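Local structure of tyrosine specific protein phosphatase (Trypanosoma cruzi, 4AZ1) at residues 86-90 / 213-218; 105-109 / 175-179; 209-213 / 236-240; 256-260 / 277-281. The protein probably acts as a protein tyrosine phosphatase, hydrolysing phosphate from phosphotyrosine residues of proteins. Residues are numbered along the deposited sequence.

Contact 1: residues 86-90 / 213-218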
loop_
_atom_site.group_PDB
_atom_site.type_symbol
_atom_site.label_atom_id
_atom_site.label_comp_id
_atom_site.label_asym_id
_atom_site.label_seq_id
_atom_site.Cartn_x
_atom_site.Cartn_y
_atom_site.Cartn_z
ATOM N N LEU A 86 -30.901 9.716 0.333
ATOM C CA LEU A 86 -31.303 8.727 1.323
ATOM C C LEU A 86 -30.504 8.990 2.594
ATOM O O LEU A 86 -29.630 9.865 2.591
ATOM C CB LEU A 86 -31.054 7.324 0.780
ATOM C CG LEU A 86 -31.855 6.999 -0.480
ATOM C CD1 LEU A 86 -31.482 5.617 -0.953
ATOM C CD2 LEU A 86 -33.346 7.098 -0.225
ATOM N N PRO A 87 -30.832 8.286 3.698
ATOM C CA PRO A 87 -30.115 8.581 4.945
ATOM C C PRO A 87 -28.624 8.308 4.845
ATOM O O PRO A 87 -27.835 8.996 5.490
ATOM C CB PRO A 87 -30.769 7.628 5.945
ATOM C CG PRO A 87 -32.189 7.564 5.478
ATOM C CD PRO A 87 -32.052 7.490 3.959
ATOM N N HIS A 88 -28.245 7.320 4.045
ATOM C CA HIS A 88 -26.828 7.025 3.859
ATOM C C HIS A 88 -26.324 7.390 2.468
ATOM O O HIS A 88 -27.022 7.192 1.460
ATOM C CB HIS A 88 -26.522 5.545 4.151
ATOM C CG HIS A 88 -26.660 5.181 5.593
ATOM N ND1 HIS A 88 -27.857 4.772 6.147
ATOM C CD2 HIS A 88 -25.760 5.189 6.607
ATOM C CE1 HIS A 88 -27.682 4.533 7.433
ATOM N NE2 HIS A 88 -26.419 4.775 7.737
ATOM N N LYS A 89 -25.110 7.931 2.434
ATOM C CA LYS A 89 -24.350 8.086 1.202
ATOM C C LYS A 89 -23.340 6.960 1.189
ATOM O O LYS A 89 -23.065 6.342 2.229
ATOM C CB LYS A 89 -23.596 9.418 1.177
ATOM C CG LYS A 89 -24.466 10.649 1.304
ATOM C CD LYS A 89 -23.689 11.886 0.868
ATOM C CE LYS A 89 -24.514 13.158 1.049
ATOM N NZ LYS A 89 -23.893 14.339 0.366
ATOM N N PHE A 90 -22.775 6.697 0.016
ATOM C CA PHE A 90 -21.865 5.583 -0.130
ATOM C C PHE A 90 -20.628 6.028 -0.879
ATOM O O PHE A 90 -20.673 6.990 -1.649
ATOM C CB PHE A 90 -22.574 4.452 -0.873
ATOM C CG PHE A 90 -23.719 3.871 -0.098
ATOM C CD1 PHE A 90 -24.997 4.426 -0.192
ATOM C CD2 PHE A 90 -23.513 2.797 0.768
ATOM C CE1 PHE A 90 -26.054 3.899 0.548
ATOM C CE2 PHE A 90 -24.565 2.264 1.512
ATOM C CZ PHE A 90 -25.839 2.818 1.401
ATOM N N VAL A 213 -25.450 -1.581 7.237
ATOM C CA VAL A 213 -25.533 -0.237 6.675
ATOM C C VAL A 213 -26.456 0.643 7.507
ATOM O O VAL A 213 -26.056 1.728 7.947
ATOM C CB VAL A 213 -25.979 -0.252 5.190
ATOM C CG1 VAL A 213 -26.334 1.135 4.713
ATOM C CG2 VAL A 213 -24.879 -0.814 4.322
ATOM N N LYS A 214 -27.672 0.162 7.756
ATOM C CA LYS A 214 -28.677 0.934 8.489
ATOM C C LYS A 214 -28.261 1.283 9.913
ATOM O O LYS A 214 -28.589 2.365 10.415
ATOM C CB LYS A 214 -29.990 0.164 8.561
ATOM C CG LYS A 214 -30.665 -0.077 7.238
ATOM C CD LYS A 214 -31.947 -0.865 7.469
ATOM C CE LYS A 214 -32.114 -1.961 6.428
ATOM N NZ LYS A 214 -33.023 -3.045 6.900
ATOM N N ASN A 215 -27.572 0.356 10.575
ATOM C CA ASN A 215 -27.155 0.562 11.961
ATOM C C ASN A 215 -25.865 1.387 12.056
ATOM O O ASN A 215 -25.431 1.756 13.149
ATOM C CB ASN A 215 -27.013 -0.792 12.685
ATOM C CG ASN A 215 -28.344 -1.527 12.835
ATOM O OD1 ASN A 215 -29.393 -1.027 12.427
ATOM N ND2 ASN A 215 -28.301 -2.724 13.416
ATOM N N SER A 216 -25.252 1.675 10.908
ATOM C CA SER A 216 -24.030 2.491 10.868
ATOM C C SER A 216 -24.402 3.977 10.898
ATOM O O SER A 216 -25.554 4.330 10.626
ATOM C CB SER A 216 -23.239 2.186 9.597
ATOM O OG SER A 216 -23.778 2.914 8.510
ATOM N N PRO A 217 -23.440 4.861 11.232
ATOM C CA PRO A 217 -23.773 6.298 11.338
ATOM C C PRO A 217 -23.981 7.012 9.991
ATOM O O PRO A 217 -23.302 6.719 9.001
ATOM C CB PRO A 217 -22.563 6.897 12.076
ATOM C CG PRO A 217 -21.453 5.930 11.857
ATOM C CD PRO A 217 -22.080 4.564 11.718
ATOM N N THR A 218 -24.912 7.958 9.966
ATOM C CA THR A 218 -25.262 8.659 8.738
ATOM C C THR A 218 -24.360 9.866 8.516
ATOM O O THR A 218 -24.446 10.536 7.480
ATOM C CB THR A 218 -26.721 9.139 8.775
ATOM O OG1 THR A 218 -26.883 10.098 9.831
ATOM C CG2 THR A 218 -27.655 7.965 9.009
HETATM O O HOH W 1 -25.952 11.386 4.595
HETATM O O HOH W 2 -23.785 8.119 5.225
#
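The loop between strands 79-82 and 90-93 of the phosphatase domain's central mixed sheet is tied here to the C-terminal end of helix 203-215, which packs on that sheet, and to the turn that follows. Pro87 meets Thr218 mainly through its backbone, Pro87 O lying 3.5 Å from Thr218 CB; a water gives a hydrogen bond to Pro87 O and a weak one to Thr218 O. His88 fills the centre. Its NE2 donates to Ser216 O (3.0 Å, nearly straight at 168°), while methyl groups sandwich the imidazole in CH-pi contacts, Thr218 CG2 3.9 Å and Val213 CG1 4.3 Å from the ring centroid. A second water accepts from Lys89 N and weakly reaches Thr218 O. Phe90, whose flat ring suits the buried interior, touches Val213 CG1 through its edge at CZ (3.7 Å). Within the turn, Ser216 N and OG both bond to Val213 O. Because Ser216 O can only accept, NE2 carries a proton; ND1 is hydrogen-bonded to Tyr240 OH, so both nitrogens of this buried histidine have partners.

Contact 2: residues 105-109 / 175-179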
loop_
_atom_site.group_PDB
_atom_site.type_symbol
_atom_site.label_atom_id
_atom_site.label_comp_id
_atom_site.label_asym_id
_atom_site.label_seq_id
_atom_site.Cartn_x
_atom_site.Cartn_y
_atom_site.Cartn_z
ATOM N N LEU A 105 -6.312 3.284 3.035
ATOM C CA LEU A 105 -6.337 3.329 4.498
ATOM C C LEU A 105 -6.301 4.766 5.004
ATOM O O LEU A 105 -6.960 5.110 6.002
ATOM C CB LEU A 105 -5.174 2.521 5.093
ATOM C CG LEU A 105 -5.177 1.019 4.774
ATOM C CD1 LEU A 105 -4.043 0.264 5.496
ATOM C CD2 LEU A 105 -6.509 0.383 5.091
ATOM N N ALA A 106 -5.524 5.604 4.322
ATOM C CA ALA A 106 -5.426 7.009 4.703
ATOM C C ALA A 106 -6.780 7.691 4.552
ATOM O O ALA A 106 -7.159 8.542 5.369
ATOM C CB ALA A 106 -4.387 7.723 3.856
ATOM N N MET A 107 -7.488 7.333 3.484
ATOM C CA MET A 107 -8.833 7.839 3.246
ATOM C C MET A 107 -9.749 7.428 4.384
ATOM O O MET A 107 -10.447 8.272 4.941
ATOM C CB MET A 107 -9.387 7.320 1.916
ATOM C CG MET A 107 -10.790 7.827 1.585
ATOM S SD MET A 107 -12.117 6.778 2.256
ATOM C CE MET A 107 -11.611 5.182 1.585
ATOM N N LEU A 108 -9.740 6.136 4.728
ATOM C CA LEU A 108 -10.581 5.634 5.809
ATOM C C LEU A 108 -10.302 6.420 7.072
ATOM O O LEU A 108 -11.220 6.770 7.827
ATOM C CB LEU A 108 -10.290 4.162 6.083
ATOM C CG LEU A 108 -10.689 3.176 5.001
ATOM C CD1 LEU A 108 -10.385 1.759 5.471
ATOM C CD2 LEU A 108 -12.180 3.368 4.711
ATOM N N TYR A 109 -9.022 6.710 7.286
ATOM C CA TYR A 109 -8.585 7.355 8.506
ATOM C C TYR A 109 -8.955 8.830 8.546
ATOM O O TYR A 109 -9.520 9.301 9.531
ATOM C CB TYR A 109 -7.073 7.192 8.691
ATOM C CG TYR A 109 -6.599 7.778 9.992
ATOM C CD1 TYR A 109 -6.737 7.069 11.185
ATOM C CD2 TYR A 109 -6.042 9.051 10.044
ATOM C CE1 TYR A 109 -6.321 7.611 12.389
ATOM C CE2 TYR A 109 -5.618 9.600 11.250
ATOM C CZ TYR A 109 -5.760 8.872 12.414
ATOM O OH TYR A 109 -5.346 9.411 13.610
ATOM N N ILE A 175 -8.684 -1.152 14.077
ATOM C CA ILE A 175 -8.248 0.145 14.569
ATOM C C ILE A 175 -7.162 0.700 13.654
ATOM O O ILE A 175 -6.111 0.069 13.467
ATOM C CB ILE A 175 -7.741 0.054 16.035
ATOM C CG1 ILE A 175 -8.850 -0.485 16.952
ATOM C CG2 ILE A 175 -7.291 1.409 16.524
ATOM C CD1 ILE A 175 -8.423 -0.654 18.424
ATOM N N LEU A 176 -7.425 1.860 13.056
ATOM C CA LEU A 176 -6.423 2.549 12.247
ATOM C C LEU A 176 -5.726 3.590 13.096
ATOM O O LEU A 176 -6.390 4.337 13.834
ATOM C CB LEU A 176 -7.077 3.233 11.048
ATOM C CG LEU A 176 -7.189 2.387 9.787
ATOM C CD1 LEU A 176 -8.097 3.059 8.756
ATOM C CD2 LEU A 176 -5.801 2.177 9.224
ATOM N N GLN A 177 -4.396 3.646 13.003
ATOM C CA GLN A 177 -3.651 4.650 13.740
ATOM C C GLN A 177 -2.464 5.230 12.958
ATOM O O GLN A 177 -1.778 4.506 12.225
ATOM C CB GLN A 177 -3.166 4.077 15.076
ATOM C CG GLN A 177 -2.881 5.161 16.113
ATOM C CD GLN A 177 -2.425 4.596 17.452
ATOM O OE1 GLN A 177 -2.404 3.378 17.652
ATOM N NE2 GLN A 177 -2.055 5.481 18.373
ATOM N N ARG A 178 -2.249 6.541 13.109
ATOM C CA ARG A 178 -1.019 7.206 12.680
ATOM C C ARG A 178 -0.299 7.617 13.948
ATOM O O ARG A 178 -0.943 7.865 14.970
ATOM C CB ARG A 178 -1.297 8.476 11.864
ATOM C CG ARG A 178 -2.283 8.330 10.716
ATOM C CD ARG A 178 -2.335 9.607 9.875
ATOM N NE ARG A 178 -1.334 9.594 8.811
ATOM C CZ ARG A 178 -1.605 9.335 7.537
ATOM N NH1 ARG A 178 -2.848 9.084 7.154
ATOM N NH2 ARG A 178 -0.634 9.335 6.638
ATOM N N ALA A 179 1.025 7.707 13.894
ATOM C CA ALA A 179 1.791 8.094 15.079
ATOM C C ALA A 179 1.421 9.491 15.578
ATOM O O ALA A 179 1.254 10.424 14.784
ATOM C CB ALA A 179 3.282 8.000 14.812
#
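In this protein tyrosine phosphatase fold, a large mixed sheet is covered by helices, and here helix 101-110 lies across strand 169-177, the local axes 9.0 Å apart and nearly perpendicular (98°). The apolar part centres on Leu176, whose CA-to-CB bond is directed toward the helix and whose branched end fits among Leu105, Leu108 and Tyr109: Leu105 CB is 4.2 Å from Leu176 CD2, and Tyr109 CD1 is 3.9 Å from Leu176 CB. Phe186 and Ile153 on the flanking strands extend this greasy patch. The aromatic part belongs to Tyr109. Arg178 lays its aliphatic stem on the ring, a CH-pi contact with Arg178 CG 3.9 Å from the centroid, so a long side chain with a charged tip can cover a hydrophobic surface. The guanidinium then runs on to small Ala106, with Arg178 NH1 3.9 Å from Ala106 CB. The polar need of Tyr109 OH is met elsewhere, by a hydrogen bond to Pro182 O. Gln177, directed away from the helix, packs on Phe127 of the second subunit. Leu176 CD1 sits 3.6 Å from both Leu105 O and Leu108 CB.

Contact 3: residues 209-213 / 236-240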
loop_
_atom_site.group_PDB
_atom_site.type_symbol
_atom_site.label_atom_id
_atom_site.label_comp_id
_atom_site.label_asym_id
_atom_site.label_seq_id
_atom_site.Cartn_x
_atom_site.Cartn_y
_atom_site.Cartn_z
ATOM N N LEU A 209 -26.114 -7.605 5.400
ATOM C CA LEU A 209 -25.270 -6.480 5.007
ATOM C C LEU A 209 -26.018 -5.149 5.125
ATOM O O LEU A 209 -25.476 -4.169 5.649
ATOM C CB LEU A 209 -24.755 -6.654 3.580
ATOM C CG LEU A 209 -23.697 -7.719 3.298
ATOM C CD1 LEU A 209 -23.222 -7.566 1.870
ATOM C CD2 LEU A 209 -22.517 -7.596 4.260
ATOM N N LEU A 210 -27.263 -5.118 4.651
ATOM C CA LEU A 210 -28.042 -3.885 4.681
ATOM C C LEU A 210 -28.379 -3.484 6.116
ATOM O O LEU A 210 -28.501 -2.295 6.423
ATOM C CB LEU A 210 -29.303 -4.013 3.824
ATOM C CG LEU A 210 -28.999 -4.267 2.342
ATOM C CD1 LEU A 210 -30.278 -4.521 1.579
ATOM C CD2 LEU A 210 -28.266 -3.078 1.750
ATOM N N THR A 211 -28.526 -4.477 6.988
ATOM C CA THR A 211 -28.732 -4.207 8.409
ATOM C C THR A 211 -27.515 -3.481 8.972
ATOM O O THR A 211 -27.661 -2.500 9.702
ATOM C CB THR A 211 -29.025 -5.491 9.194
ATOM O OG1 THR A 211 -30.342 -5.950 8.862
ATOM C CG2 THR A 211 -28.946 -5.244 10.698
ATOM N N ASN A 212 -26.318 -3.941 8.612
ATOM C CA ASN A 212 -25.108 -3.224 8.992
ATOM C C ASN A 212 -25.135 -1.782 8.519
ATOM O O ASN A 212 -24.865 -0.878 9.301
ATOM C CB ASN A 212 -23.851 -3.912 8.454
ATOM C CG ASN A 212 -23.539 -5.191 9.184
ATOM O OD1 ASN A 212 -23.163 -6.187 8.573
ATOM N ND2 ASN A 212 -23.723 -5.180 10.498
ATOM N N VAL A 213 -25.450 -1.581 7.237
ATOM C CA VAL A 213 -25.533 -0.237 6.675
ATOM C C VAL A 213 -26.456 0.643 7.507
ATOM O O VAL A 213 -26.056 1.728 7.947
ATOM C CB VAL A 213 -25.979 -0.252 5.190
ATOM C CG1 VAL A 213 -26.334 1.135 4.713
ATOM C CG2 VAL A 213 -24.879 -0.814 4.322
ATOM N N LEU A 236 -25.528 -3.868 -4.368
ATOM C CA LEU A 236 -25.728 -3.638 -2.945
ATOM C C LEU A 236 -26.309 -2.247 -2.686
ATOM O O LEU A 236 -27.263 -2.105 -1.928
ATOM C CB LEU A 236 -24.410 -3.784 -2.190
ATOM C CG LEU A 236 -24.618 -3.619 -0.679
ATOM C CD1 LEU A 236 -25.715 -4.545 -0.219
ATOM C CD2 LEU A 236 -23.350 -3.925 0.082
ATOM N N ILE A 237 -25.714 -1.227 -3.303
ATOM C CA ILE A 237 -26.160 0.145 -3.096
ATOM C C ILE A 237 -27.561 0.329 -3.707
ATOM O O ILE A 237 -28.423 0.984 -3.115
ATOM C CB ILE A 237 -25.141 1.171 -3.657
ATOM C CG1 ILE A 237 -23.817 1.063 -2.890
ATOM C CG2 ILE A 237 -25.684 2.589 -3.533
ATOM C CD1 ILE A 237 -22.629 1.782 -3.550
ATOM N N GLY A 238 -27.802 -0.300 -4.855
ATOM C CA GLY A 238 -29.110 -0.226 -5.495
ATOM C C GLY A 238 -30.212 -0.878 -4.673
ATOM O O GLY A 238 -31.327 -0.347 -4.551
ATOM N N ALA A 239 -29.903 -2.040 -4.107
ATOM C CA ALA A 239 -30.861 -2.747 -3.265
ATOM C C ALA A 239 -31.179 -1.922 -2.022
ATOM O O ALA A 239 -32.343 -1.840 -1.609
ATOM C CB ALA A 239 -30.331 -4.133 -2.876
ATOM N N TYR A 240 -30.148 -1.329 -1.420
ATOM C CA TYR A 240 -30.350 -0.439 -0.273
ATOM C C TYR A 240 -31.330 0.666 -0.649
ATOM O O TYR A 240 -32.300 0.927 0.071
ATOM C CB TYR A 240 -29.037 0.200 0.189
ATOM C CG TYR A 240 -29.263 1.348 1.164
ATOM C CD1 TYR A 240 -29.487 1.105 2.517
ATOM C CD2 TYR A 240 -29.269 2.679 0.729
ATOM C CE1 TYR A 240 -29.720 2.159 3.421
ATOM C CE2 TYR A 240 -29.499 3.736 1.624
ATOM C CZ TYR A 240 -29.719 3.464 2.967
ATOM O OH TYR A 240 -29.938 4.500 3.850
#
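Leu236 begins the meeting of helices 203-215 and 232-247, whose local axes cross at -70° with a closest approach of 10.8 Å. Its CA-to-CB bond runs sideways, yet the branched end swings inward: Leu236 CD1 lies 3.5 Å from Leu210 CD2, and Leu236 CD2 is 4.1 Å from Leu209 CD1. Ile237 turns the other way, packing on Phe90 and Ala92 of strand 90-93. Ala239, with only a methyl group to offer, touches Leu210 loosely, its CB 4.5 Å from Leu210 CD1. One turn on from Leu236, Tyr240 closes the patch: its CB is 3.7 Å from Leu210 CD2, and its CE1 is 3.8 Å from Val213 CG1. Leu210 is thus held among Leu236, Ala239 and Tyr240; branched aliphatic side chains, with the carbon part of Tyr240, suit this interface, where the contacts between the two segments are all apolar. The phenol oxygen of Tyr240 hydrogen-bonds beyond the two helices, to His88 ND1. Leu209, Val213 and Leu236 also rest on Ile117 of strand 115-118, so both helices cover the same face of the sheet. Between them comes strand 222-225; the turn from that strand into helix 232-247 carries the phosphate-binding loop of the family's HCX5R signature, typical of the protein tyrosine phosphatase catalytic domain.

Contact 4: residues 256-260 / 277-281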
loop_
_atom_site.group_PDB
_atom_site.type_symbol
_atom_site.label_atom_id
_atom_site.label_comp_id
_atom_site.label_asym_id
_atom_site.label_seq_id
_atom_site.Cartn_x
_atom_site.Cartn_y
_atom_site.Cartn_z
ATOM N N VAL A 256 -36.434 0.661 -9.616
ATOM C CA VAL A 256 -35.139 -0.005 -9.818
ATOM C C VAL A 256 -34.362 0.613 -10.971
ATOM O O VAL A 256 -33.168 0.916 -10.845
ATOM C CB VAL A 256 -35.262 -1.522 -10.059
ATOM C CG1 VAL A 256 -33.865 -2.150 -10.105
ATOM C CG2 VAL A 256 -36.057 -2.175 -8.944
ATOM N N TYR A 257 -35.042 0.789 -12.097
ATOM C CA TYR A 257 -34.448 1.472 -13.227
ATOM C C TYR A 257 -33.981 2.882 -12.816
ATOM O O TYR A 257 -32.841 3.264 -13.090
ATOM C CB TYR A 257 -35.434 1.536 -14.404
ATOM C CG TYR A 257 -34.785 2.047 -15.664
ATOM C CD1 TYR A 257 -34.060 1.194 -16.479
ATOM C CD2 TYR A 257 -34.876 3.389 -16.030
ATOM C CE1 TYR A 257 -33.444 1.654 -17.629
ATOM C CE2 TYR A 257 -34.265 3.858 -17.187
ATOM C CZ TYR A 257 -33.545 2.980 -17.973
ATOM O OH TYR A 257 -32.926 3.420 -19.116
ATOM N N ASP A 258 -34.844 3.645 -12.145
ATOM C CA ASP A 258 -34.498 5.020 -11.767
ATOM C C ASP A 258 -33.280 5.097 -10.831
ATOM O O ASP A 258 -32.383 5.928 -11.014
ATOM C CB ASP A 258 -35.697 5.710 -11.132
ATOM C CG ASP A 258 -36.816 5.957 -12.131
ATOM O OD1 ASP A 258 -36.520 6.104 -13.337
ATOM O OD2 ASP A 258 -37.992 6.007 -11.711
ATOM N N VAL A 259 -33.264 4.224 -9.831
ATOM C CA VAL A 259 -32.167 4.148 -8.881
ATOM C C VAL A 259 -30.848 3.812 -9.573
ATOM O O VAL A 259 -29.829 4.465 -9.333
ATOM C CB VAL A 259 -32.459 3.089 -7.806
ATOM C CG1 VAL A 259 -31.173 2.592 -7.166
ATOM C CG2 VAL A 259 -33.394 3.670 -6.754
ATOM N N VAL A 260 -30.863 2.807 -10.439
ATOM C CA VAL A 260 -29.637 2.433 -11.132
ATOM C C VAL A 260 -29.213 3.541 -12.094
ATOM O O VAL A 260 -28.025 3.846 -12.211
ATOM C CB VAL A 260 -29.765 1.060 -11.821
ATOM C CG1 VAL A 260 -28.520 0.736 -12.653
ATOM C CG2 VAL A 260 -29.956 -0.008 -10.758
ATOM N N TYR A 277 -28.204 -6.689 -11.938
ATOM C CA TYR A 277 -29.373 -5.811 -11.976
ATOM C C TYR A 277 -30.607 -6.612 -11.547
ATOM O O TYR A 277 -31.471 -6.138 -10.784
ATOM C CB TYR A 277 -29.538 -5.251 -13.404
ATOM C CG TYR A 277 -30.715 -4.309 -13.596
ATOM C CD1 TYR A 277 -30.710 -3.025 -13.043
ATOM C CD2 TYR A 277 -31.813 -4.690 -14.354
ATOM C CE1 TYR A 277 -31.792 -2.153 -13.227
ATOM C CE2 TYR A 277 -32.900 -3.828 -14.544
ATOM C CZ TYR A 277 -32.874 -2.559 -13.981
ATOM O OH TYR A 277 -33.941 -1.699 -14.175
ATOM N N PHE A 278 -30.674 -7.844 -12.034
ATOM C CA PHE A 278 -31.723 -8.769 -11.625
ATOM C C PHE A 278 -31.780 -8.931 -10.099
ATOM O O PHE A 278 -32.870 -8.915 -9.514
ATOM C CB PHE A 278 -31.496 -10.116 -12.294
ATOM C CG PHE A 278 -32.755 -10.771 -12.736
ATOM C CD1 PHE A 278 -33.865 -10.809 -11.890
ATOM C CD2 PHE A 278 -32.851 -11.332 -14.003
ATOM C CE1 PHE A 278 -35.052 -11.415 -12.304
ATOM C CE2 PHE A 278 -34.037 -11.937 -14.431
ATOM C CZ PHE A 278 -35.139 -11.979 -13.579
ATOM N N VAL A 279 -30.618 -9.053 -9.450
ATOM C CA VAL A 279 -30.589 -9.247 -7.991
ATOM C C VAL A 279 -31.349 -8.137 -7.230
ATOM O O VAL A 279 -31.988 -8.411 -6.212
ATOM C CB VAL A 279 -29.139 -9.451 -7.443
ATOM C CG1 VAL A 279 -29.139 -9.564 -5.903
ATOM C CG2 VAL A 279 -28.518 -10.714 -8.028
ATOM N N ILE A 280 -31.328 -6.901 -7.733
ATOM C CA ILE A 280 -32.076 -5.850 -7.045
ATOM C C ILE A 280 -33.577 -6.173 -7.034
ATOM O O ILE A 280 -34.214 -6.052 -5.994
ATOM C CB ILE A 280 -31.823 -4.435 -7.611
ATOM C CG1 ILE A 280 -30.324 -4.129 -7.644
ATOM C CG2 ILE A 280 -32.574 -3.368 -6.772
ATOM C CD1 ILE A 280 -29.971 -2.923 -8.505
ATOM N N TYR A 281 -34.137 -6.612 -8.160
ATOM C CA TYR A 281 -35.537 -7.054 -8.160
ATOM C C TYR A 281 -35.777 -8.227 -7.202
ATOM O O TYR A 281 -36.814 -8.288 -6.536
ATOM C CB TYR A 281 -36.003 -7.444 -9.568
ATOM C CG TYR A 281 -36.404 -6.276 -10.447
ATOM C CD1 TYR A 281 -37.677 -5.740 -10.376
ATOM C CD2 TYR A 281 -35.510 -5.723 -11.362
ATOM C CE1 TYR A 281 -38.056 -4.665 -11.185
ATOM C CE2 TYR A 281 -35.872 -4.661 -12.166
ATOM C CZ TYR A 281 -37.155 -4.139 -12.079
ATOM O OH TYR A 281 -37.528 -3.075 -12.890
#
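Val256 lies over the face of the Tyr281 ring, its CG2 3.9 Å from the ring centroid and only 12° off the normal, a well-centred CH-pi contact. Its other methyl, CG1, meets two further residues, 3.7 Å from Tyr277 CE1 and 3.8 Å from Ile280 CG2. A compact branched residue can touch all three because its CA-to-CB bond is directed toward the other helix and the two methyls diverge from it. One turn later Val260 meets two of the same residues, with CG2 3.8 Å from Tyr277 CE1 and 3.7 Å from Ile280 CD1. The two valines and Ile280 therefore make the apolar seam, and Tyr277 lies along it, its long ring carrying the hydroxyl to the backbone of helix 255-266, where Tyr277 OH is 3.3 Å from Tyr257 CA. Tyr257 N is also near that oxygen, but at a poor angle for a hydrogen bond. Tyrosine suits positions 277 and 281 because the ring packs in the interior while the hydroxyl meets a charged partner: both phenols bond to Glu24 OE1, and Tyr281 OH also to Arg20. The local axes stand 10.9 Å apart at 131°, closer to antiparallel than parallel. Helix 14-30, which supplies Arg20 and Glu24, also packs on Tyr257 and Val260 through Leu28; helix 232-247 takes up Val259 at Ala241 and Ile280 at Thr235 and Ala242, and helix 293-299 covers Phe278.

Overall arrangement
Contacts 1 and 3 form one continuous region, their centres 9 Å apart: they share Val213 and meet at Tyr240, whose OH is 3.1 Å from His88 ND1. Contact 4 continues it on the side away from the sheet, 13 Å from contact 3 between centres, where Gly238 CA touches Val259 CG1 at 3.9 Å and Ala239 CA meets Ile280 CG2 at 4.0 Å. Contact 2 stands apart, its centre 34 Å from that of contact 4 across the middle of the chain, and packs a helix on another part of the same sheet. By family resemblance the catalytic loop lies between strand 222-225 and helix 232-247, the helix that carries segment 236-240 of contact 3 and packs against both helices of contact 4.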